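Local coordinates for protein peroxisomal acyl-coenzyme A oxidase 1 (Arabidopsis thaliana, PDB 1W07) that oxidises long- and medium-chain acyl-CoAs to 2-trans-enoyl-CoAs with FAD as cofactor, reducing oxygen to hydrogen peroxide in peroxisomal beta-oxidation, at residues Q286-S297 with A341-K352; T329-L337 with G391-C399. The protein carries 1 engineered substitution. All blocks are in the same frame, centred on the assembly; numbering follows the deposited sequence.

Contact 1 (Q286-S297 with A341-K352)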
loop_
_atom_site.group_PDB
_atom_site.type_symbol
_atom_site.label_atom_id
_atom_site.label_comp_id
_atom_site.label_asym_id
_atom_site.label_seq_id
_atom_site.Cartn_x
_atom_site.Cartn_y
_atom_site.Cartn_z
ATOM N N GLN B 286 7.577 -18.433 12.669
ATOM C CA GLN B 286 7.941 -19.298 11.556
ATOM C C GLN B 286 6.736 -19.436 10.637
ATOM O O GLN B 286 6.876 -19.441 9.412
ATOM C CB GLN B 286 8.378 -20.677 12.086
ATOM C CG GLN B 286 8.879 -21.655 11.028
ATOM C CD GLN B 286 7.762 -22.228 10.171
ATOM O OE1 GLN B 286 6.706 -22.600 10.678
ATOM N NE2 GLN B 286 8.002 -22.323 8.867
ATOM N N THR B 287 5.553 -19.542 11.239
ATOM C CA THR B 287 4.319 -19.668 10.470
ATOM C C THR B 287 4.071 -18.363 9.708
ATOM O O THR B 287 3.593 -18.386 8.576
ATOM C CB THR B 287 3.101 -19.977 11.379
ATOM O OG1 THR B 287 2.790 -18.837 12.191
ATOM C CG2 THR B 287 3.404 -21.160 12.290
ATOM N N ILE B 288 4.403 -17.230 10.328
ATOM C CA ILE B 288 4.236 -15.922 9.689
ATOM C C ILE B 288 5.139 -15.829 8.448
ATOM O O ILE B 288 4.706 -15.421 7.373
ATOM C CB ILE B 288 4.572 -14.782 10.694
ATOM C CG1 ILE B 288 3.525 -14.754 11.813
ATOM C CG2 ILE B 288 4.622 -13.429 9.995
ATOM C CD1 ILE B 288 3.877 -13.816 12.934
ATOM N N VAL B 289 6.395 -16.220 8.589
ATOM C CA VAL B 289 7.312 -16.184 7.464
ATOM C C VAL B 289 6.769 -17.091 6.362
ATOM O O VAL B 289 6.737 -16.723 5.185
ATOM C CB VAL B 289 8.722 -16.658 7.868
ATOM C CG1 VAL B 289 9.621 -16.630 6.674
ATOM C CG2 VAL B 289 9.280 -15.763 8.970
ATOM N N ALA B 290 6.323 -18.282 6.742
ATOM C CA ALA B 290 5.777 -19.218 5.769
ATOM C C ALA B 290 4.555 -18.607 5.095
ATOM O O ALA B 290 4.336 -18.789 3.895
ATOM C CB ALA B 290 5.410 -20.535 6.451
ATOM N N ASP B 291 3.766 -17.861 5.864
ATOM C CA ASP B 291 2.565 -17.212 5.342
ATOM C C ASP B 291 2.919 -16.144 4.309
ATOM O O ASP B 291 2.167 -15.913 3.362
ATOM C CB ASP B 291 1.783 -16.571 6.487
ATOM C CG ASP B 291 0.463 -17.240 6.724
ATOM O OD1 ASP B 291 -0.356 -17.290 5.774
ATOM O OD2 ASP B 291 0.237 -17.726 7.856
ATOM N N ALA B 292 4.063 -15.490 4.500
ATOM C CA ALA B 292 4.515 -14.462 3.570
ATOM C C ALA B 292 4.620 -14.998 2.146
ATOM O O ALA B 292 4.143 -14.363 1.207
ATOM C CB ALA B 292 5.870 -13.906 4.015
ATOM N N SER B 293 5.243 -16.166 1.983
ATOM C CA SER B 293 5.383 -16.737 0.644
ATOM C C SER B 293 4.010 -17.066 0.077
ATOM O O SER B 293 3.767 -16.879 -1.117
ATOM C CB SER B 293 6.282 -17.983 0.670
ATOM O OG SER B 293 5.698 -19.033 1.400
ATOM N N ASN B 294 3.105 -17.536 0.932
ATOM C CA ASN B 294 1.746 -17.850 0.491
ATOM C C ASN B 294 1.086 -16.612 -0.113
ATOM O O ASN B 294 0.673 -16.626 -1.267
ATOM C CB ASN B 294 0.876 -18.348 1.663
ATOM C CG ASN B 294 1.139 -19.798 2.028
ATOM O OD1 ASN B 294 1.189 -20.675 1.158
ATOM N ND2 ASN B 294 1.279 -20.065 3.318
ATOM N N ALA B 295 0.994 -15.539 0.675
ATOM C CA ALA B 295 0.359 -14.309 0.219
ATOM C C ALA B 295 1.068 -13.679 -0.975
ATOM O O ALA B 295 0.414 -13.252 -1.938
ATOM C CB ALA B 295 0.252 -13.285 1.380
ATOM N N LEU B 296 2.401 -13.632 -0.943
ATOM C CA LEU B 296 3.127 -13.001 -2.039
ATOM C C LEU B 296 2.925 -13.741 -3.345
ATOM O O LEU B 296 2.661 -13.116 -4.375
ATOM C CB LEU B 296 4.622 -12.884 -1.713
ATOM C CG LEU B 296 5.491 -12.138 -2.730
ATOM C CD1 LEU B 296 4.900 -10.762 -3.012
ATOM C CD2 LEU B 296 6.922 -12.008 -2.205
ATOM N N SER B 297 3.043 -15.064 -3.306
ATOM C CA SER B 297 2.852 -15.892 -4.498
ATOM C C SER B 297 1.449 -15.705 -5.076
ATOM O O SER B 297 1.274 -15.769 -6.293
ATOM C CB SER B 297 3.057 -17.375 -4.169
ATOM O OG SER B 297 2.107 -17.851 -3.219
ATOM N N ALA B 341 9.094 -14.502 -3.744
ATOM C CA ALA B 341 8.136 -15.506 -3.294
ATOM C C ALA B 341 8.887 -16.817 -3.063
ATOM O O ALA B 341 8.757 -17.429 -2.008
ATOM C CB ALA B 341 7.027 -15.696 -4.337
ATOM N N TYR B 342 9.685 -17.252 -4.037
ATOM C CA TYR B 342 10.443 -18.491 -3.853
ATOM C C TYR B 342 11.503 -18.321 -2.756
ATOM O O TYR B 342 11.725 -19.211 -1.937
ATOM C CB TYR B 342 11.106 -18.912 -5.162
ATOM C CG TYR B 342 10.161 -19.587 -6.145
ATOM C CD1 TYR B 342 9.211 -18.851 -6.853
ATOM C CD2 TYR B 342 10.221 -20.961 -6.365
ATOM C CE1 TYR B 342 8.345 -19.469 -7.767
ATOM C CE2 TYR B 342 9.363 -21.596 -7.262
ATOM C CZ TYR B 342 8.427 -20.844 -7.964
ATOM O OH TYR B 342 7.582 -21.456 -8.860
ATOM N N ALA B 343 12.157 -17.168 -2.740
ATOM C CA ALA B 343 13.159 -16.908 -1.728
ATOM C C ALA B 343 12.566 -17.039 -0.315
ATOM O O ALA B 343 13.179 -17.658 0.565
ATOM C CB ALA B 343 13.754 -15.527 -1.932
ATOM N N PHE B 344 11.380 -16.473 -0.097
ATOM C CA PHE B 344 10.724 -16.528 1.215
ATOM C C PHE B 344 10.210 -17.923 1.519
ATOM O O PHE B 344 10.148 -18.339 2.674
ATOM C CB PHE B 344 9.577 -15.519 1.304
ATOM C CG PHE B 344 10.008 -14.082 1.165
ATOM C CD1 PHE B 344 11.355 -13.717 1.246
ATOM C CD2 PHE B 344 9.053 -13.088 0.984
ATOM C CE1 PHE B 344 11.735 -12.377 1.147
ATOM C CE2 PHE B 344 9.415 -11.759 0.889
ATOM C CZ PHE B 344 10.764 -11.396 0.970
ATOM N N ARG B 345 9.834 -18.659 0.482
ATOM C CA ARG B 345 9.381 -20.042 0.655
ATOM C C ARG B 345 10.568 -20.893 1.200
ATOM O O ARG B 345 10.436 -21.624 2.188
ATOM C CB ARG B 345 8.936 -20.577 -0.712
ATOM C CG ARG B 345 8.199 -21.895 -0.687
ATOM C CD ARG B 345 6.871 -21.710 -0.000
ATOM N NE ARG B 345 5.980 -22.830 -0.246
ATOM C CZ ARG B 345 4.684 -22.811 0.041
ATOM N NH1 ARG B 345 4.132 -21.723 0.577
ATOM N NH2 ARG B 345 3.939 -23.878 -0.203
ATOM N N PHE B 346 11.730 -20.779 0.555
ATOM C CA PHE B 346 12.914 -21.538 0.965
ATOM C C PHE B 346 13.433 -21.102 2.346
ATOM O O PHE B 346 13.833 -21.944 3.165
ATOM C CB PHE B 346 14.008 -21.396 -0.105
ATOM C CG PHE B 346 13.615 -21.971 -1.458
ATOM C CD1 PHE B 346 14.066 -21.390 -2.642
ATOM C CD2 PHE B 346 12.770 -23.079 -1.544
ATOM C CE1 PHE B 346 13.675 -21.898 -3.890
ATOM C CE2 PHE B 346 12.371 -23.599 -2.781
ATOM C CZ PHE B 346 12.825 -23.002 -3.961
ATOM N N VAL B 347 13.415 -19.801 2.618
ATOM C CA VAL B 347 13.880 -19.345 3.915
ATOM C C VAL B 347 12.886 -19.842 4.963
ATOM O O VAL B 347 13.239 -20.072 6.115
ATOM C CB VAL B 347 14.017 -17.795 3.972
ATOM C CG1 VAL B 347 12.670 -17.141 4.237
ATOM C CG2 VAL B 347 15.040 -17.409 5.038
ATOM N N GLY B 348 11.640 -20.024 4.542
ATOM C CA GLY B 348 10.617 -20.519 5.444
ATOM C C GLY B 348 10.873 -21.982 5.749
ATOM O O GLY B 348 10.615 -22.454 6.861
ATOM N N GLU B 349 11.378 -22.713 4.758
ATOM C CA GLU B 349 11.676 -24.134 4.950
ATOM C C GLU B 349 12.783 -24.247 5.991
ATOM O O GLU B 349 12.722 -25.098 6.884
ATOM C CB GLU B 349 12.167 -24.773 3.644
ATOM C CG GLU B 349 11.063 -25.267 2.701
ATOM C CD GLU B 349 11.611 -25.754 1.354
ATOM O OE1 GLU B 349 12.762 -26.243 1.305
ATOM O OE2 GLU B 349 10.881 -25.665 0.346
ATOM N N TRP B 350 13.799 -23.392 5.853
ATOM C CA TRP B 350 14.934 -23.386 6.768
ATOM C C TRP B 350 14.476 -23.037 8.181
ATOM O O TRP B 350 14.895 -23.672 9.147
ATOM C CB TRP B 350 15.986 -22.379 6.300
ATOM C CG TRP B 350 17.136 -22.247 7.255
ATOM C CD1 TRP B 350 18.177 -23.123 7.414
ATOM C CD2 TRP B 350 17.343 -21.206 8.216
ATOM N NE1 TRP B 350 19.015 -22.690 8.420
ATOM C CE2 TRP B 350 18.527 -21.517 8.929
ATOM C CE3 TRP B 350 16.641 -20.039 8.550
ATOM C CZ2 TRP B 350 19.022 -20.700 9.954
ATOM C CZ3 TRP B 350 17.136 -19.226 9.577
ATOM C CH2 TRP B 350 18.313 -19.562 10.261
ATOM N N LEU B 351 13.621 -22.025 8.297
ATOM C CA LEU B 351 13.109 -21.615 9.595
ATOM C C LEU B 351 12.365 -22.748 10.288
ATOM O O LEU B 351 12.287 -22.795 11.517
ATOM C CB LEU B 351 12.185 -20.407 9.449
ATOM C CG LEU B 351 12.844 -19.043 9.616
ATOM C CD1 LEU B 351 11.770 -17.978 9.466
ATOM C CD2 LEU B 351 13.541 -18.939 10.987
ATOM N N LYS B 352 11.802 -23.657 9.504
ATOM C CA LYS B 352 11.098 -24.787 10.085
ATOM C C LYS B 352 12.145 -25.686 10.747
ATOM O O LYS B 352 12.003 -26.080 11.909
ATOM C CB LYS B 352 10.349 -25.565 9.005
ATOM C CG LYS B 352 9.580 -26.755 9.541
ATOM C CD LYS B 352 8.431 -26.351 10.462
ATOM C CE LYS B 352 7.759 -27.590 11.039
ATOM N NZ LYS B 352 7.399 -28.578 9.976
#
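Arg345 supplies two of the three hydrogen bonds between the nearly antiparallel segments 286-297 and 341-352, both from NH1. Its chain, with CG opposite the backbone N (chi1 -169°) and a bend at chi2, carries the guanidinium across to 286-297. There Arg345 NH1 donates almost straight to Ser293 OG (3.2 Å, N-H...O 171°), which lies in the guanidinium plane. A second bond runs from Arg345 NH1 to Asn294 OD1 at 3.2 Å; this oxygen also sits near the guanidinium plane, but the nitrogen stands above the amide carbonyl plane, with the two flat groups almost perpendicular. Ser293 OG in turn gives its own proton to Ala290 O, 2.9 Å away, which orients the hydroxyl to accept from the arginine. Trp25 of helix 18-26 takes a hydrogen bond from Arg345 NE through its backbone oxygen and adds a cation-pi contact.

At the other end, Gln286 NE2 donates to Gly348 O (3.3 Å). That carbonyl already accepts the helical bond from Lys352 N, and the two donors reach it from opposite faces of its plane.

The apolar contacts form a separate strip. Val289 CG2 presses on Leu351 CD1 at 3.4 Å, tighter than usual van der Waals contact, while its CG1 touches Val347 CG1. Further along, Leu296 CD2 packs obliquely on the Phe344 ring, 4.0 Å from Phe344 CE2, and Leu296 CG meets Ala341 CB. Gly348, having no side chain, lets its CA come within 5.0 Å of Ala290 CA, and the axes of the two helical segments approach to 8.0 Å.

The contact thus joins two core helices of the C-alpha1 domain by close small-residue packing, while Ser293 OG, which both accepts and donates, and the doubly used Gly348 O give polar partners to groups in a mostly buried interface.

Contact 2 (T329-L337 with G391-C399). With FAD (flavin-adenine dinucleotide), chain C.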
loop_
_atom_site.group_PDB
_atom_site.type_symbol
_atom_site.label_atom_id
_atom_site.label_comp_id
_atom_site.label_asym_id
_atom_site.label_seq_id
_atom_site.Cartn_x
_atom_site.Cartn_y
_atom_site.Cartn_z
ATOM N N THR B 329 10.270 -2.577 -17.581
ATOM C CA THR B 329 9.788 -1.924 -16.364
ATOM C C THR B 329 8.797 -2.869 -15.658
ATOM O O THR B 329 8.778 -2.975 -14.428
ATOM C CB THR B 329 9.030 -0.649 -16.678
ATOM O OG1 THR B 329 8.104 -0.924 -17.731
ATOM C CG2 THR B 329 9.986 0.483 -17.094
ATOM N N GLN B 330 7.946 -3.544 -16.426
ATOM C CA GLN B 330 6.981 -4.474 -15.839
ATOM C C GLN B 330 7.769 -5.634 -15.209
ATOM O O GLN B 330 7.462 -6.073 -14.101
ATOM C CB GLN B 330 6.025 -4.998 -16.930
ATOM C CG GLN B 330 4.742 -5.699 -16.432
ATOM C CD GLN B 330 3.699 -4.718 -15.928
ATOM O OE1 GLN B 330 3.949 -3.516 -15.868
ATOM N NE2 GLN B 330 2.522 -5.227 -15.559
ATOM N N GLN B 331 8.794 -6.112 -15.913
ATOM C CA GLN B 331 9.622 -7.231 -15.437
ATOM C C GLN B 331 10.429 -6.870 -14.179
ATOM O O GLN B 331 10.561 -7.683 -13.245
ATOM C CB GLN B 331 10.569 -7.685 -16.557
ATOM C CG GLN B 331 9.832 -8.008 -17.863
ATOM C CD GLN B 331 10.737 -8.555 -18.953
ATOM O OE1 GLN B 331 11.964 -8.425 -18.887
ATOM N NE2 GLN B 331 10.134 -9.153 -19.976
ATOM N N ASN B 332 10.962 -5.652 -14.167
ATOM C CA ASN B 332 11.758 -5.145 -13.050
ATOM C C ASN B 332 10.902 -4.940 -11.803
ATOM O O ASN B 332 11.415 -4.917 -10.687
ATOM C CB ASN B 332 12.420 -3.823 -13.444
ATOM C CG ASN B 332 13.395 -3.320 -12.393
ATOM O OD1 ASN B 332 14.309 -4.038 -11.989
ATOM N ND2 ASN B 332 13.200 -2.084 -11.940
ATOM N N ARG B 333 9.597 -4.795 -11.992
ATOM C CA ARG B 333 8.698 -4.602 -10.852
ATOM C C ARG B 333 8.093 -5.933 -10.380
ATOM O O ARG B 333 7.899 -6.155 -9.176
ATOM C CB ARG B 333 7.570 -3.629 -11.238
ATOM C CG ARG B 333 8.050 -2.195 -11.504
ATOM C CD ARG B 333 7.076 -1.431 -12.403
ATOM N NE ARG B 333 5.798 -1.183 -11.751
ATOM C CZ ARG B 333 4.703 -0.768 -12.386
ATOM N NH1 ARG B 333 4.725 -0.558 -13.697
ATOM N NH2 ARG B 333 3.577 -0.558 -11.710
ATOM N N LEU B 334 7.826 -6.821 -11.332
ATOM C CA LEU B 334 7.195 -8.108 -11.050
ATOM C C LEU B 334 8.131 -9.274 -10.766
ATOM O O LEU B 334 7.929 -10.004 -9.801
ATOM C CB LEU B 334 6.282 -8.476 -12.227
ATOM C CG LEU B 334 5.649 -9.880 -12.245
ATOM C CD1 LEU B 334 4.636 -10.020 -11.121
ATOM C CD2 LEU B 334 4.980 -10.091 -13.593
ATOM N N PHE B 335 9.146 -9.454 -11.614
ATOM C CA PHE B 335 10.069 -10.571 -11.447
ATOM C C PHE B 335 10.806 -10.603 -10.106
ATOM O O PHE B 335 11.064 -11.681 -9.574
ATOM C CB PHE B 335 11.050 -10.616 -12.622
ATOM C CG PHE B 335 10.401 -11.002 -13.937
ATOM C CD1 PHE B 335 11.164 -11.040 -15.104
ATOM C CD2 PHE B 335 9.044 -11.326 -14.016
ATOM C CE1 PHE B 335 10.590 -11.390 -16.321
ATOM C CE2 PHE B 335 8.452 -11.684 -15.242
ATOM C CZ PHE B 335 9.237 -11.713 -16.396
ATOM N N PRO B 336 11.161 -9.434 -9.547
ATOM C CA PRO B 336 11.839 -9.471 -8.247
ATOM C C PRO B 336 10.856 -10.022 -7.199
ATOM O O PRO B 336 11.260 -10.709 -6.257
ATOM C CB PRO B 336 12.205 -8.003 -8.015
ATOM C CG PRO B 336 12.468 -7.505 -9.428
ATOM C CD PRO B 336 11.292 -8.108 -10.173
ATOM N N LEU B 337 9.560 -9.750 -7.367
ATOM C CA LEU B 337 8.554 -10.262 -6.420
ATOM C C LEU B 337 8.335 -11.766 -6.602
ATOM O O LEU B 337 8.080 -12.505 -5.638
ATOM C CB LEU B 337 7.236 -9.520 -6.605
ATOM C CG LEU B 337 7.293 -7.997 -6.360
ATOM C CD1 LEU B 337 5.894 -7.442 -6.516
ATOM C CD2 LEU B 337 7.851 -7.700 -4.971
ATOM N N GLY B 391 4.874 -5.781 -1.759
ATOM C CA GLY B 391 4.796 -6.533 -3.003
ATOM C C GLY B 391 3.380 -6.773 -3.500
ATOM O O GLY B 391 3.119 -6.767 -4.718
ATOM N N ILE B 392 2.455 -6.997 -2.570
ATOM C CA ILE B 392 1.063 -7.245 -2.917
ATOM C C ILE B 392 0.443 -5.987 -3.502
ATOM O O ILE B 392 -0.273 -6.070 -4.498
ATOM C CB ILE B 392 0.228 -7.669 -1.689
ATOM C CG1 ILE B 392 0.698 -9.033 -1.191
ATOM C CG2 ILE B 392 -1.284 -7.692 -2.055
ATOM C CD1 ILE B 392 0.090 -9.418 0.139
ATOM N N GLU B 393 0.698 -4.829 -2.887
ATOM C CA GLU B 393 0.150 -3.582 -3.397
ATOM C C GLU B 393 0.776 -3.244 -4.747
ATOM O O GLU B 393 0.116 -2.683 -5.628
ATOM C CB GLU B 393 0.360 -2.429 -2.390
ATOM C CG GLU B 393 0.150 -1.023 -2.998
ATOM C CD GLU B 393 -1.217 -0.822 -3.665
ATOM O OE1 GLU B 393 -1.381 0.166 -4.421
ATOM O OE2 GLU B 393 -2.141 -1.629 -3.427
ATOM N N GLU B 394 2.049 -3.583 -4.917
ATOM C CA GLU B 394 2.732 -3.312 -6.179
ATOM C C GLU B 394 2.138 -4.192 -7.285
ATOM O O GLU B 394 2.061 -3.782 -8.453
ATOM C CB GLU B 394 4.221 -3.591 -6.037
ATOM C CG GLU B 394 5.030 -3.394 -7.316
ATOM C CD GLU B 394 5.093 -1.939 -7.819
ATOM O OE1 GLU B 394 5.670 -1.742 -8.903
ATOM O OE2 GLU B 394 4.587 -1.006 -7.159
ATOM N N CYS B 395 1.701 -5.396 -6.930
ATOM C CA CYS B 395 1.107 -6.269 -7.934
ATOM C C CYS B 395 -0.212 -5.668 -8.366
ATOM O O CYS B 395 -0.625 -5.838 -9.513
ATOM C CB CYS B 395 0.895 -7.680 -7.381
ATOM S SG CYS B 395 2.403 -8.670 -7.264
ATOM N N ARG B 396 -0.878 -4.958 -7.454
ATOM C CA ARG B 396 -2.146 -4.351 -7.814
ATOM C C ARG B 396 -1.888 -3.243 -8.843
ATOM O O ARG B 396 -2.592 -3.156 -9.852
ATOM C CB ARG B 396 -2.860 -3.806 -6.571
ATOM C CG ARG B 396 -4.307 -3.374 -6.831
ATOM C CD ARG B 396 -4.854 -2.601 -5.652
ATOM N NE ARG B 396 -4.101 -1.361 -5.488
ATOM C CZ ARG B 396 -4.156 -0.339 -6.336
ATOM N NH1 ARG B 396 -4.957 -0.379 -7.399
ATOM N NH2 ARG B 396 -3.379 0.710 -6.143
ATOM N N LYS B 397 -0.864 -2.418 -8.611
ATOM C CA LYS B 397 -0.535 -1.341 -9.536
ATOM C C LYS B 397 -0.098 -1.907 -10.887
ATOM O O LYS B 397 -0.298 -1.282 -11.935
ATOM C CB LYS B 397 0.587 -0.460 -8.969
ATOM C CG LYS B 397 0.193 0.345 -7.726
ATOM C CD LYS B 397 1.137 1.537 -7.547
ATOM C CE LYS B 397 0.714 2.414 -6.369
ATOM N NZ LYS B 397 0.926 1.744 -5.055
ATOM N N LEU B 398 0.516 -3.083 -10.863
ATOM C CA LEU B 398 0.968 -3.722 -12.091
ATOM C C LEU B 398 -0.212 -4.106 -12.985
ATOM O O LEU B 398 -0.041 -4.341 -14.185
ATOM C CB LEU B 398 1.809 -4.962 -11.758
ATOM C CG LEU B 398 3.224 -4.632 -11.261
ATOM C CD1 LEU B 398 3.878 -5.870 -10.673
ATOM C CD2 LEU B 398 4.045 -4.089 -12.420
ATOM N N CYS B 399 -1.410 -4.169 -12.401
ATOM C CA CYS B 399 -2.608 -4.525 -13.159
ATOM C C CYS B 399 -3.358 -3.267 -13.636
ATOM O O CYS B 399 -4.502 -3.342 -14.080
ATOM C CB CYS B 399 -3.539 -5.410 -12.316
ATOM S SG CYS B 399 -3.008 -7.071 -12.099
HETATM P PA FAD C . -2.217 -0.053 -18.702
HETATM O O1A FAD C . -1.782 1.113 -19.504
HETATM O O2A FAD C . -2.874 -1.187 -19.392
HETATM O O5B FAD C . -0.955 -0.586 -17.857
HETATM C C5B FAD C . -0.999 -1.826 -17.145
HETATM C C4B FAD C . 0.420 -2.240 -16.740
HETATM O O4B FAD C . 1.214 -2.227 -17.944
HETATM C C3B FAD C . 1.043 -1.201 -15.803
HETATM O O3B FAD C . 2.065 -1.817 -15.013
HETATM C C2B FAD C . 1.650 -0.209 -16.793
HETATM O O2B FAD C . 2.753 0.466 -16.182
HETATM C C1B FAD C . 2.208 -1.196 -17.822
HETATM N N9A FAD C . 2.424 -0.541 -19.129
HETATM C C8A FAD C . 1.472 -0.204 -20.001
HETATM N N7A FAD C . 2.024 0.344 -21.081
HETATM C C5A FAD C . 3.342 0.347 -20.900
HETATM C C6A FAD C . 4.407 0.781 -21.679
HETATM N N6A FAD C . 4.199 1.293 -22.887
HETATM N N1A FAD C . 5.707 0.627 -21.181
HETATM C C2A FAD C . 5.902 0.042 -19.923
HETATM N N3A FAD C . 4.861 -0.355 -19.210
HETATM C C4A FAD C . 3.604 -0.218 -19.662
HETATM N N1 FAD C . -11.355 6.836 -17.825
HETATM C C2 FAD C . -12.257 7.678 -18.486
HETATM O O2 FAD C . -12.308 7.683 -19.713
HETATM N N3 FAD C . -13.129 8.471 -17.727
HETATM C C4 FAD C . -13.105 8.410 -16.327
HETATM O O4 FAD C . -13.878 9.104 -15.672
HETATM C C4X FAD C . -12.207 7.569 -15.681
HETATM N N5 FAD C . -12.219 7.453 -14.284
HETATM C C5X FAD C . -11.340 6.583 -13.625
HETATM C C6 FAD C . -11.455 6.378 -12.254
HETATM C C7 FAD C . -10.685 5.398 -11.628
HETATM C C7M FAD C . -10.865 5.157 -10.128
HETATM C C8 FAD C . -9.791 4.630 -12.376
HETATM C C8M FAD C . -8.963 3.513 -11.731
HETATM C C9 FAD C . -9.667 4.854 -13.744
HETATM C C9A FAD C . -10.439 5.827 -14.377
HETATM N N10 FAD C . -10.390 5.983 -15.768
HETATM C C10 FAD C . -11.329 6.789 -16.426
HETATM C "C1'" FAD C . -9.401 5.230 -16.577
HETATM C "C2'" FAD C . -8.026 5.883 -16.398
HETATM O "O2'" FAD C . -8.122 7.282 -16.684
HETATM C "C3'" FAD C . -6.914 5.280 -17.262
HETATM O "O3'" FAD C . -7.285 5.335 -18.643
HETATM C "C4'" FAD C . -6.598 3.830 -16.885
HETATM O "O4'" FAD C . -6.592 3.653 -15.466
HETATM C "C5'" FAD C . -5.234 3.436 -17.449
HETATM O "O5'" FAD C . -4.832 2.185 -16.893
HETATM P P FAD C . -4.716 0.869 -17.809
HETATM O O1P FAD C . -5.624 -0.148 -17.235
HETATM O O2P FAD C . -4.881 1.251 -19.229
HETATM O O3P FAD C . -3.192 0.441 -17.522
HETATM O O HOH W 1 1.388 0.794 -12.872
#
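A leucine methyl lies squarely over an arginine that also reaches the cofactor: Leu398 CD2 sits above the centre of the Arg333 guanidinium, 3.4 Å from Arg333 CZ. The bend of Arg333 at chi3 (67°) lays this group alongside the leucine, the two side chains running past each other in opposite directions, and its edge is used for polar bonds. Arg333 NE donates to Glu394 OE1 in a salt bridge of 2.9 Å, almost straight at 176° and met nearly along the C-O axis; carboxylate and guanidinium planes are 64° apart. NH2 reaches Lys397 O through one water, which accepts from Arg333 and donates to the carbonyl. NH1 turns to the adenosine ribose of FAD, with weak bonds to O2B and O3B.

Gln330 works on the same sugar. Gln330 OE1 accepts from FAD O3B at 2.7 Å, while Gln330 NE2 donates to Leu398 O (3.0 Å). Because Leu398 O can only accept, the bond supports NE2 on that side and OE1 facing the sugar; Ser307 OG is a further partner of NE2.

Away from the cofactor the packing is mostly apolar: Leu337 CD1 meets Cys395 SG at 3.8 Å and also lies against the Gly391 carbonyl, and Leu398 CD1 leans on Leu334 CB. The second subunit closes over this site, with its Val428 packing on Arg333 and several of its residues hydrogen-bonding the same FAD.

The salt bridge, with the water and the methyl over one face, probably restrains Arg333, as the Leu398 carbonyl does Gln330, consistent with both being positioned toward the ribose hydroxyls; Glu394 would be expected to offset the arginine's charge beside the cofactor.

Contacts 1 and 2 lie end to end in the C-alpha1 domain, their centres 19 Å apart, and share helix 328-363. That helix pairs with helix 370-398 near its start, in contact 2, and with helix 278-309 further along, in contact 1. Their segments alternate in the sequence: 286-297, 329-337, 341-352, 391-399. The two meet directly where Leu296 CD2 lies 3.7 Å from Leu337 O and Ala295 CB packs on Ile392 CD1. All three long helices therefore form one continuous bundle. Glu424 of the same chain, the inferred proton acceptor, lies near contact 1, whereas the FAD at contact 2 is shared with the second subunit, so the helices probably link two different cofactor sites of the dimer.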